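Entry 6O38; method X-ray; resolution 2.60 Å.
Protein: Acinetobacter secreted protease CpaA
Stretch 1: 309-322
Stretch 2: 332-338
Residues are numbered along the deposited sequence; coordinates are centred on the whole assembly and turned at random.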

# COMPACT_ATOMS: atom_id res chain seq x y z
N LYS A 309 14.83 0.34 -16.74
CA LYS A 309 14.90 1.77 -16.47
C LYS A 309 16.03 2.38 -17.29
O LYS A 309 17.21 2.30 -16.92
N LEU A 310 15.67 3.00 -18.42
CA LEU A 310 16.64 3.65 -19.28
C LEU A 310 17.01 5.02 -18.74
O LEU A 310 16.15 5.79 -18.30
N SER A 311 18.31 5.32 -18.77
CA SER A 311 18.82 6.62 -18.34
C SER A 311 19.92 7.04 -19.31
O SER A 311 20.22 6.35 -20.29
N THR A 312 20.53 8.19 -19.03
CA THR A 312 21.62 8.68 -19.87
C THR A 312 22.85 7.78 -19.77
O THR A 312 23.55 7.57 -20.76
N SER A 313 23.10 7.23 -18.58
CA SER A 313 24.31 6.45 -18.35
C SER A 313 24.17 4.99 -18.78
O SER A 313 25.19 4.30 -18.87
N ASN A 314 22.96 4.51 -19.04
CA ASN A 314 22.77 3.15 -19.53
C ASN A 314 21.95 3.12 -20.82
O ASN A 314 21.37 2.08 -21.15
N TRP A 315 21.88 4.24 -21.54
CA TRP A 315 21.06 4.33 -22.73
C TRP A 315 21.45 3.28 -23.76
O TRP A 315 22.63 2.92 -23.91
N GLN A 316 20.45 2.78 -24.48
CA GLN A 316 20.62 1.79 -25.52
C GLN A 316 19.82 2.21 -26.74
O GLN A 316 18.67 2.64 -26.61
N PRO A 317 20.40 2.12 -27.94
CA PRO A 317 19.65 2.57 -29.13
C PRO A 317 18.47 1.67 -29.46
O PRO A 317 17.41 2.18 -29.85
N THR A 318 18.62 0.36 -29.32
CA THR A 318 17.55 -0.59 -29.59
C THR A 318 17.47 -1.61 -28.46
O THR A 318 18.48 -1.98 -27.87
N LEU A 319 16.25 -2.04 -28.17
CA LEU A 319 16.00 -3.09 -27.18
C LEU A 319 15.14 -4.17 -27.81
O LEU A 319 14.14 -3.87 -28.47
N GLN A 320 15.53 -5.42 -27.61
CA GLN A 320 14.78 -6.57 -28.08
C GLN A 320 14.03 -7.18 -26.90
O GLN A 320 14.65 -7.55 -25.89
N LEU A 321 12.70 -7.25 -27.01
CA LEU A 321 11.90 -7.85 -25.96
C LEU A 321 12.29 -9.32 -25.79
O LEU A 321 12.80 -9.94 -26.73
N PRO A 322 12.10 -9.89 -24.60
CA PRO A 322 12.61 -11.24 -24.32
C PRO A 322 12.17 -12.25 -25.37
O PRO A 322 11.00 -12.29 -25.78
N VAL A 332 7.85 -3.74 -18.45
CA VAL A 332 7.64 -2.30 -18.29
C VAL A 332 8.96 -1.60 -18.54
O VAL A 332 9.98 -1.97 -17.95
N ILE A 333 8.95 -0.60 -19.41
CA ILE A 333 10.15 0.14 -19.77
C ILE A 333 9.91 1.61 -19.47
O ILE A 333 8.91 2.19 -19.92
N VAL A 334 10.81 2.21 -18.70
CA VAL A 334 10.78 3.64 -18.40
C VAL A 334 12.05 4.26 -18.96
O VAL A 334 13.11 3.62 -19.01
N SER A 335 11.94 5.50 -19.42
CA SER A 335 13.04 6.18 -20.07
C SER A 335 13.19 7.58 -19.49
O SER A 335 12.24 8.37 -19.52
N ASN A 336 14.37 7.88 -18.96
CA ASN A 336 14.75 9.23 -18.58
C ASN A 336 15.96 9.71 -19.36
O ASN A 336 16.62 10.67 -18.96
N ALA A 337 16.27 9.06 -20.48
CA ALA A 337 17.33 9.48 -21.37
C ALA A 337 16.78 10.46 -22.40
O ALA A 337 15.60 10.44 -22.74
N SER A 338 17.67 11.33 -22.90
CA SER A 338 17.23 12.37 -23.83
C SER A 338 16.88 11.78 -25.19
O SER A 338 15.94 12.25 -25.85

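The strand ending at Ser 335 runs parallel to the short strand of Lys 309 and Leu 310, and two backbone hydrogen bonds hold them in register: Leu 310 N donates to Val 334 O at 2.7 Å, and Asn 336 N donates to Leu 310 O at 2.8 Å. Leu 310 thus uses both its amide and its carbonyl on the same neighbour, the usual pattern of a parallel pair.

Val 332, the first residue of the second stretch, is buried but its side chain, chi1 t, lies out of reach of the first stretch. Ile 333 is different. Its CA-to-CB bond points sideways, yet the m, t rotamer carries the end of the chain closer, and this long, branched residue meets three leucines. Its CG2 lies 4.0 Å from Leu 310 CD1, while its CD1 lies 4.4 Å from both Leu 319 CD1 and Leu 321 CD2. All three leucines adopt the m, t rotamer, and Leu 319 points toward the second stretch. The result is a buried apolar cluster of branched aliphatic side chains, which bring no polar atom of their own into the interior.

Val 334, chi1 m at -37°, shares a sheet face with Lys 309. Its CG2 sits 3.6 Å from Lys 309 CG, so the methylene part of the lysine covers the valine. Lysine suits this partly exposed site because its chain, m at chi1 and t from chi2 to chi4, is apolar near the sheet and carries its charge at the far end.

Ser 335 and Leu 310 occupy the opposite face. The serine is small, with chi1 t, and its OG comes 4.1 Å from Leu 310 CB, a simple packing contact.

At Asn 336 the strand has ended. Its side chain, chi1 m, points sideways and is exposed; the residue's firmest tie to the first stretch is its backbone amide.

Ala 337 points toward the first stretch, and its single methyl packs closely against two neighbours: CB lies 3.5 Å from Ser 311 O and 3.7 Å from Trp 315 CD1. The indole, chi1 t, meets that methyl obliquely. The loop behind this contact is braced by Asn 314, chi1 p, whose ND2 donates to Lys 309 O at 2.9 Å and whose OD1 accepts a very short bond of 2.5 Å from Ser 311 N. An amide side chain suits this role because it can donate and accept at once. Ser 338, chi1 p, is exposed and adds little, its side chain coming no nearer than 5.6 Å to any atom of the first stretch.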

# COMPACT_ATOMS: atom_id res chain seq x y z
CB LYS A 309 15.11 2.03 -14.98
CG LYS A 309 13.91 1.67 -14.12
CD LYS A 309 14.05 2.21 -12.71
CE LYS A 309 13.09 1.52 -11.75
NZ LYS A 309 13.13 2.11 -10.38
CB LEU A 310 16.08 3.79 -20.70
CG LEU A 310 16.04 2.53 -21.57
CD1 LEU A 310 15.06 2.70 -22.71
CD2 LEU A 310 17.43 2.22 -22.10
CB SER A 311 19.34 6.57 -16.90
OG SER A 311 20.55 5.83 -16.82
CB THR A 312 21.96 10.12 -19.50
OG1 THR A 312 20.81 10.95 -19.67
CG2 THR A 312 23.10 10.65 -20.36
CB SER A 313 24.69 6.51 -16.86
OG SER A 313 23.62 6.08 -16.04
CB ASN A 314 22.11 2.26 -18.47
CG ASN A 314 20.71 2.72 -18.09
OD1 ASN A 314 20.16 3.65 -18.67
ND2 ASN A 314 20.13 2.05 -17.10
CB TRP A 315 21.18 5.73 -23.35
CG TRP A 315 20.44 5.87 -24.65
CD1 TRP A 315 19.10 6.03 -24.81
CD2 TRP A 315 21.02 5.86 -25.96
NE1 TRP A 315 18.80 6.12 -26.15
CE2 TRP A 315 19.96 6.02 -26.88
CE3 TRP A 315 22.32 5.73 -26.45
CZ2 TRP A 315 20.16 6.06 -28.25
CZ3 TRP A 315 22.52 5.77 -27.82
CH2 TRP A 315 21.45 5.93 -28.70
CB GLN A 316 20.16 0.40 -25.05
CG GLN A 316 20.87 -0.76 -25.71
CD GLN A 316 22.30 -0.92 -25.24
OE1 GLN A 316 23.24 -0.47 -25.89
NE2 GLN A 316 22.47 -1.56 -24.08
CB PRO A 317 20.72 2.55 -30.23
CG PRO A 317 21.70 1.53 -29.77
CD PRO A 317 21.76 1.68 -28.28
CB THR A 318 17.76 -1.33 -30.93
OG1 THR A 318 18.90 -2.18 -30.84
CG2 THR A 318 17.96 -0.34 -32.07
CB LEU A 319 15.32 -2.54 -25.93
CG LEU A 319 16.16 -1.65 -25.01
CD1 LEU A 319 15.35 -1.23 -23.79
CD2 LEU A 319 17.43 -2.37 -24.59
CB GLN A 320 15.71 -7.61 -28.71
CG GLN A 320 15.00 -8.79 -29.35
CD GLN A 320 14.46 -8.48 -30.73
OE1 GLN A 320 14.67 -7.39 -31.27
NE2 GLN A 320 13.75 -9.43 -31.32
CB LEU A 321 10.42 -7.72 -26.29
CG LEU A 321 9.87 -6.29 -26.18
CD1 LEU A 321 8.39 -6.24 -26.54
CD2 LEU A 321 10.11 -5.74 -24.78
CB PRO A 322 12.02 -11.56 -22.94
CG PRO A 322 11.85 -10.23 -22.30
CD PRO A 322 11.48 -9.28 -23.40
CB VAL A 332 7.08 -1.97 -16.90
CG1 VAL A 332 6.91 -0.46 -16.74
CG2 VAL A 332 5.76 -2.68 -16.66
CB ILE A 333 10.53 -0.07 -21.24
CG1 ILE A 333 10.73 -1.56 -21.52
CG2 ILE A 333 11.80 0.70 -21.58
CD1 ILE A 333 11.04 -1.88 -22.96
CB VAL A 334 10.63 3.92 -16.89
CG1 VAL A 334 9.72 2.89 -16.24
CG2 VAL A 334 11.98 3.96 -16.19
CB SER A 335 12.83 6.26 -21.59
OG SER A 335 13.90 6.96 -22.22
CB ASN A 336 15.01 9.32 -17.08
CG ASN A 336 13.75 9.12 -16.25
OD1 ASN A 336 12.94 10.04 -16.12
ND2 ASN A 336 13.58 7.93 -15.71
CB ALA A 337 17.96 8.28 -22.08
CB SER A 338 18.31 13.44 -23.97
OG SER A 338 19.38 12.97 -24.77